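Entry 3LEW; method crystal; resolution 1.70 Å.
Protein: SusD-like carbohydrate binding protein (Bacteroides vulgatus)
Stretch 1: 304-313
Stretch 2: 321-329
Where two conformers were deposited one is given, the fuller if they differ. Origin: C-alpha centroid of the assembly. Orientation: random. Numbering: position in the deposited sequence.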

ATOM      1  N   GLU A 304     -17.060  -8.730 -12.501  1.00 18.89           N
ATOM      2  CA  GLU A 304     -18.464  -8.521 -12.089  0.50 18.91           C
ATOM      3  C   GLU A 304     -18.612  -7.366 -11.111  1.00 19.30           C
ATOM      4  O   GLU A 304     -19.695  -6.794 -10.949  1.00 19.06           O
ATOM      5  CB  GLU A 304     -19.008  -9.784 -11.364  0.50 18.92           C
ATOM      6  CG  GLU A 304     -18.803 -11.111 -12.119  0.50 19.23           C
ATOM      7  CD  GLU A 304     -19.431 -12.318 -11.420  0.50 18.74           C
ATOM      8  OE1 GLU A 304     -19.902 -12.200 -10.281  0.50 21.26           O
ATOM      9  OE2 GLU A 304     -19.441 -13.395 -12.013  0.50 22.06           O
HETATM   10  N   MSE A 305     -17.525  -7.087 -10.382  1.00 17.90           N
HETATM   11  CA  MSE A 305     -17.494  -6.059  -9.327  1.00 17.94           C
HETATM   12  C   MSE A 305     -17.259  -4.633  -9.890  1.00 17.49           C
HETATM   13  O   MSE A 305     -17.288  -3.639  -9.142  1.00 16.45           O
HETATM   14  CB  MSE A 305     -16.429  -6.420  -8.289  1.00 18.05           C
HETATM   15  CG  MSE A 305     -16.809  -7.727  -7.615  1.00 19.59           C
HETATM   16 SE   MSE A 305     -15.331  -8.557  -6.706  0.75 22.72          SE
HETATM   17  CE  MSE A 305     -14.800  -7.111  -5.757  1.00  5.67           C
ATOM     18  N   LEU A 306     -17.025  -4.564 -11.191  1.00 15.22           N
ATOM     19  CA  LEU A 306     -16.741  -3.315 -11.906  1.00 15.21           C
ATOM     20  C   LEU A 306     -17.966  -2.987 -12.785  1.00 14.88           C
ATOM     21  O   LEU A 306     -18.323  -3.730 -13.685  1.00 14.77           O
ATOM     22  CB  LEU A 306     -15.496  -3.450 -12.768  1.00 15.69           C
ATOM     23  CG  LEU A 306     -14.257  -3.927 -12.018  1.00 14.11           C
ATOM     24  CD1 LEU A 306     -13.116  -4.234 -13.029  1.00 15.02           C
ATOM     25  CD2 LEU A 306     -13.830  -2.913 -10.958  1.00 14.67           C
ATOM     26  N   PHE A 307     -18.630  -1.880 -12.488  1.00 14.33           N
ATOM     27  CA  PHE A 307     -19.844  -1.537 -13.202  1.00 14.56           C
ATOM     28  C   PHE A 307     -20.119  -0.046 -13.146  1.00 14.60           C
ATOM     29  O   PHE A 307     -19.723   0.622 -12.213  1.00 14.11           O
ATOM     30  CB  PHE A 307     -21.055  -2.285 -12.612  1.00 15.28           C
ATOM     31  CG  PHE A 307     -21.189  -2.135 -11.119  1.00 15.85           C
ATOM     32  CD1 PHE A 307     -21.909  -1.063 -10.579  1.00 17.73           C
ATOM     33  CD2 PHE A 307     -20.578  -3.020 -10.264  1.00 17.92           C
ATOM     34  CE1 PHE A 307     -22.037  -0.904  -9.231  1.00 19.28           C
ATOM     35  CE2 PHE A 307     -20.682  -2.861  -8.882  1.00 17.71           C
ATOM     36  CZ  PHE A 307     -21.415  -1.783  -8.377  1.00 18.36           C
ATOM     37  N   TRP A 308     -20.815   0.450 -14.170  1.00 13.79           N
ATOM     38  CA  TRP A 308     -21.276   1.846 -14.194  1.00 13.84           C
ATOM     39  C   TRP A 308     -22.328   2.077 -13.137  1.00 14.18           C
ATOM     40  O   TRP A 308     -23.238   1.257 -12.956  1.00 14.76           O
ATOM     41  CB  TRP A 308     -21.908   2.173 -15.548  1.00 14.40           C
ATOM     42  CG  TRP A 308     -21.014   2.055 -16.731  1.00 16.09           C
ATOM     43  CD1 TRP A 308     -21.144   1.166 -17.760  1.00 19.24           C
ATOM     44  CD2 TRP A 308     -19.862   2.870 -17.045  1.00 17.28           C
ATOM     45  NE1 TRP A 308     -20.141   1.360 -18.678  1.00 19.79           N
ATOM     46  CE2 TRP A 308     -19.334   2.390 -18.264  1.00 17.63           C
ATOM     47  CE3 TRP A 308     -19.226   3.935 -16.410  1.00 16.54           C
ATOM     48  CZ2 TRP A 308     -18.226   2.956 -18.867  1.00 13.88           C
ATOM     49  CZ3 TRP A 308     -18.121   4.500 -17.002  1.00 15.47           C
ATOM     50  CH2 TRP A 308     -17.620   3.998 -18.223  1.00 16.47           C
ATOM     51  N   ALA A 309     -22.266   3.218 -12.483  1.00 13.70           N
ATOM     52  CA  ALA A 309     -23.335   3.635 -11.599  1.00 13.96           C
ATOM     53  C   ALA A 309     -23.263   5.130 -11.410  1.00 13.04           C
ATOM     54  O   ALA A 309     -22.180   5.755 -11.496  1.00 13.31           O
ATOM     55  CB  ALA A 309     -23.247   2.899 -10.188  1.00 14.15           C
ATOM     56  N   THR A 310     -24.396   5.700 -11.062  1.00 13.60           N
ATOM     57  CA  THR A 310     -24.454   7.080 -10.633  1.00 13.77           C
ATOM     58  C   THR A 310     -23.927   7.185  -9.181  1.00 14.94           C
ATOM     59  O   THR A 310     -23.813   6.171  -8.455  1.00 15.78           O
ATOM     60  CB  THR A 310     -25.901   7.620 -10.740  1.00 14.43           C
ATOM     61  OG1 THR A 310     -26.802   6.693 -10.122  1.00 14.71           O
ATOM     62  CG2 THR A 310     -26.313   7.795 -12.209  1.00 13.74           C
ATOM     63  N   ASP A 311     -23.629   8.413  -8.757  1.00 14.99           N
ATOM     64  CA  ASP A 311     -23.065   8.671  -7.413  1.00 15.78           C
ATOM     65  C   ASP A 311     -24.002   8.101  -6.334  1.00 17.01           C
ATOM     66  O   ASP A 311     -25.226   8.258  -6.410  1.00 18.42           O
ATOM     67  CB  ASP A 311     -22.846  10.157  -7.195  1.00 16.04           C
ATOM     68  CG  ASP A 311     -21.730  10.748  -8.091  1.00 15.72           C
ATOM     69  OD1 ASP A 311     -20.830  10.011  -8.551  1.00 16.44           O
ATOM     70  OD2 ASP A 311     -21.756  11.985  -8.272  1.00 17.11           O
ATOM     71  N   PRO A 312     -23.434   7.386  -5.354  1.00 18.89           N
ATOM     72  CA  PRO A 312     -24.298   6.695  -4.390  1.00 19.81           C
ATOM     73  C   PRO A 312     -25.065   7.723  -3.547  1.00 20.63           C
ATOM     74  O   PRO A 312     -24.494   8.680  -3.029  1.00 21.21           O
ATOM     75  CB  PRO A 312     -23.312   5.855  -3.558  1.00 20.15           C
ATOM     76  CG  PRO A 312     -22.013   6.552  -3.724  1.00 19.95           C
ATOM     77  CD  PRO A 312     -22.012   7.151  -5.103  1.00 16.89           C
ATOM     78  N   GLY A 313     -26.367   7.552  -3.470  1.00 21.51           N
ATOM     79  CA  GLY A 313     -27.215   8.515  -2.770  1.00 23.01           C
ATOM     80  C   GLY A 313     -27.862   9.589  -3.648  1.00 24.35           C
ATOM     81  O   GLY A 313     -28.871  10.165  -3.236  1.00 25.58           O
ATOM     82  N   TYR A 321     -23.814  11.975 -15.229  1.00 13.73           N
ATOM     83  CA  TYR A 321     -22.772  10.999 -15.520  1.00 13.10           C
ATOM     84  C   TYR A 321     -22.931   9.720 -14.738  1.00 13.73           C
ATOM     85  O   TYR A 321     -23.442   9.720 -13.602  1.00 15.04           O
ATOM     86  CB  TYR A 321     -21.427  11.606 -15.132  1.00 11.93           C
ATOM     87  CG  TYR A 321     -20.931  12.659 -16.101  1.00 14.82           C
ATOM     88  CD1 TYR A 321     -20.163  12.309 -17.209  1.00 17.71           C
ATOM     89  CD2 TYR A 321     -21.204  14.000 -15.897  1.00 18.13           C
ATOM     90  CE1 TYR A 321     -19.717  13.272 -18.123  1.00 21.06           C
ATOM     91  CE2 TYR A 321     -20.737  14.970 -16.787  1.00 21.25           C
ATOM     92  CZ  TYR A 321     -19.996  14.593 -17.905  1.00 22.35           C
ATOM     93  OH  TYR A 321     -19.518  15.548 -18.793  1.00 24.95           O
ATOM     94  N   VAL A 322     -22.414   8.640 -15.316  1.00 13.38           N
ATOM     95  CA  VAL A 322     -22.057   7.461 -14.568  1.00 12.81           C
ATOM     96  C   VAL A 322     -20.515   7.383 -14.561  1.00 13.69           C
ATOM     97  O   VAL A 322     -19.858   7.824 -15.506  1.00 13.12           O
ATOM     98  CB  VAL A 322     -22.670   6.167 -15.159  1.00 14.12           C
ATOM     99  CG1 VAL A 322     -24.167   6.150 -14.946  1.00 13.21           C
ATOM    100  CG2 VAL A 322     -22.372   5.998 -16.649  1.00 13.22           C
ATOM    101  N   TRP A 323     -19.963   6.839 -13.482  1.00 13.16           N
ATOM    102  CA  TRP A 323     -18.551   6.546 -13.377  1.00 13.43           C
ATOM    103  C   TRP A 323     -18.449   5.038 -13.168  1.00 13.67           C
ATOM    104  O   TRP A 323     -19.407   4.402 -12.712  1.00 13.41           O
ATOM    105  CB  TRP A 323     -17.933   7.257 -12.178  1.00 13.53           C
ATOM    106  CG  TRP A 323     -18.057   8.769 -12.159  1.00 12.47           C
ATOM    107  CD1 TRP A 323     -19.201   9.503 -12.147  1.00 10.74           C
ATOM    108  CD2 TRP A 323     -16.984   9.709 -12.151  1.00 12.85           C
ATOM    109  NE1 TRP A 323     -18.919  10.831 -12.136  1.00 11.85           N
ATOM    110  CE2 TRP A 323     -17.562  10.995 -12.098  1.00 12.85           C
ATOM    111  CE3 TRP A 323     -15.593   9.594 -12.125  1.00 12.17           C
ATOM    112  CZ2 TRP A 323     -16.794  12.171 -12.086  1.00 13.09           C
ATOM    113  CZ3 TRP A 323     -14.817  10.776 -12.096  1.00 13.15           C
ATOM    114  CH2 TRP A 323     -15.429  12.035 -12.063  1.00 14.69           C
HETATM  115  N   MSE A 324     -17.290   4.456 -13.444  1.00 13.34           N
HETATM  116  CA  MSE A 324     -17.096   3.030 -13.222  0.70 13.14           C
HETATM  117  C   MSE A 324     -16.753   2.829 -11.735  1.00 12.97           C
HETATM  118  O   MSE A 324     -15.783   3.397 -11.245  1.00 13.48           O
HETATM  119  CB  MSE A 324     -16.025   2.490 -14.186  0.70 12.45           C
HETATM  120  CG  MSE A 324     -15.760   0.955 -14.090  0.70 14.52           C
HETATM  121 SE   MSE A 324     -17.077  -0.127 -14.956  0.53 11.47          SE
HETATM  122  CE  MSE A 324     -16.619   0.333 -16.760  0.70 12.64           C
ATOM    123  N   ARG A 325     -17.565   2.052 -11.052  1.00 14.07           N
ATOM    124  CA  ARG A 325     -17.392   1.767  -9.649  1.00 14.07           C
ATOM    125  C   ARG A 325     -16.817   0.398  -9.452  1.00 14.99           C
ATOM    126  O   ARG A 325     -16.966  -0.482 -10.288  1.00 13.77           O
ATOM    127  CB  ARG A 325     -18.749   1.804  -8.922  1.00 15.04           C
ATOM    128  CG  ARG A 325     -19.652   2.937  -9.253  1.00 16.58           C
ATOM    129  CD  ARG A 325     -19.036   4.297  -8.962  1.00 17.31           C
ATOM    130  NE  ARG A 325     -19.926   5.323  -9.498  1.00 14.29           N
ATOM    131  CZ  ARG A 325     -19.901   6.614  -9.146  1.00 14.19           C
ATOM    132  NH1 ARG A 325     -19.002   7.086  -8.293  1.00 14.54           N
ATOM    133  NH2 ARG A 325     -20.715   7.452  -9.725  1.00 13.05           N
ATOM    134  N   ASN A 326     -16.121   0.226  -8.317  1.00 16.12           N
ATOM    135  CA  ASN A 326     -15.707  -1.072  -7.840  1.00 15.51           C
ATOM    136  C   ASN A 326     -16.452  -1.358  -6.521  1.00 15.52           C
ATOM    137  O   ASN A 326     -16.329  -0.592  -5.581  1.00 13.93           O
ATOM    138  CB  ASN A 326     -14.176  -1.092  -7.611  1.00 16.00           C
ATOM    139  CG  ASN A 326     -13.602  -2.490  -7.576  1.00 16.23           C
ATOM    140  OD1 ASN A 326     -14.330  -3.502  -7.317  1.00 15.50           O
ATOM    141  ND2 ASN A 326     -12.287  -2.582  -7.841  1.00 13.94           N
ATOM    142  N   SER A 327     -17.250  -2.431  -6.478  1.00 14.10           N
ATOM    143  CA  SER A 327     -17.883  -2.847  -5.223  1.00 14.20           C
ATOM    144  C   SER A 327     -16.856  -3.405  -4.202  1.00 14.76           C
ATOM    145  O   SER A 327     -17.227  -3.759  -3.063  1.00 14.45           O
ATOM    146  CB  SER A 327     -18.992  -3.850  -5.505  1.00 14.32           C
ATOM    147  OG  SER A 327     -18.456  -5.036  -6.057  1.00 14.99           O
ATOM    148  N   LYS A 328     -15.577  -3.454  -4.566  1.00 13.82           N
ATOM    149  CA  LYS A 328     -14.550  -4.120  -3.724  1.00 14.48           C
ATOM    150  C   LYS A 328     -14.554  -3.651  -2.265  1.00 14.53           C
ATOM    151  O   LYS A 328     -14.637  -4.480  -1.345  1.00 13.69           O
ATOM    152  CB  LYS A 328     -13.159  -3.915  -4.340  1.00 15.12           C
ATOM    153  CG  LYS A 328     -12.034  -4.661  -3.669  1.00 16.42           C
ATOM    154  CD  LYS A 328     -10.753  -4.559  -4.473  1.00 15.99           C
ATOM    155  CE  LYS A 328      -9.619  -5.239  -3.771  1.00 15.84           C
ATOM    156  NZ  LYS A 328      -8.334  -5.231  -4.530  1.00 14.68           N
ATOM    157  N   PHE A 329     -14.456  -2.335  -2.062  1.00 14.15           N
ATOM    158  CA  PHE A 329     -14.378  -1.744  -0.725  1.00 14.81           C
ATOM    159  C   PHE A 329     -15.732  -1.124  -0.370  1.00 14.64           C
ATOM    160  O   PHE A 329     -16.255  -0.271  -1.117  1.00 15.46           O
ATOM    161  CB  PHE A 329     -13.343  -0.651  -0.652  1.00 15.53           C
ATOM    162  CG  PHE A 329     -11.958  -1.118  -0.869  1.00 15.22           C
ATOM    163  CD1 PHE A 329     -11.225  -1.595   0.179  1.00 16.99           C
ATOM    164  CD2 PHE A 329     -11.382  -1.045  -2.132  1.00 16.03           C
ATOM    165  CE1 PHE A 329      -9.909  -2.035   0.000  1.00 18.52           C
ATOM    166  CE2 PHE A 329     -10.080  -1.446  -2.332  1.00 17.82           C
ATOM    167  CZ  PHE A 329      -9.340  -1.952  -1.235  1.00 18.68           C
TER
HETATM  168  O   HOH W   1     -18.218  10.115  -8.802  1.00 15.41           O
HETATM  169  O   HOH W   2     -23.551  10.178 -11.020  1.00 19.77           O

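The strand through Phe307 and Trp308 and strand 321-326 run antiparallel, their directions 146° apart and their axes approaching to 4.4 Å. Two reciprocal backbone pairs set the register: Arg325 N to Phe307 O (2.8 Å, 170° at the hydrogen) with Phe307 N to Arg325 O (3.1 Å), and Ala309 N to Trp323 O (3.1 Å) with Trp323 N to Ala309 O (3.2 Å). Just past strand 321-326, Ser327 N donates to Met305 O at 2.9 Å. Between these rungs the CA atoms of Trp308 and Met324 close to 4.5 Å.

Side chains alternate between the sheet's faces. On the face carrying Leu306, Trp308, Met324 and Asn326, the flexible selenomethionine Met324 folds (t, p, p) over the indole: its CE lies 3.9 Å from the centroid of the Trp308 six-membered ring, 18° off the normal, a CH-pi contact. Val322 CG2 adds apolar packing against Trp308 CE3 at 3.8 Å.

On the other face, buried Arg325 has 113 Å² covered by stretch 1. Ala309's small side chain packs its CB 3.7 Å from Arg325 CG, while Arg325 NE (3.0 Å) and NH2 (2.9 Å) both donate to Ala309 O. Arg325 NH2 also forms a salt bridge with Asp311 OD1 at 2.8 Å, pairing its charge; a water links Asp311 OD1 to Arg325 NH1. Altogether 844 Å² is buried.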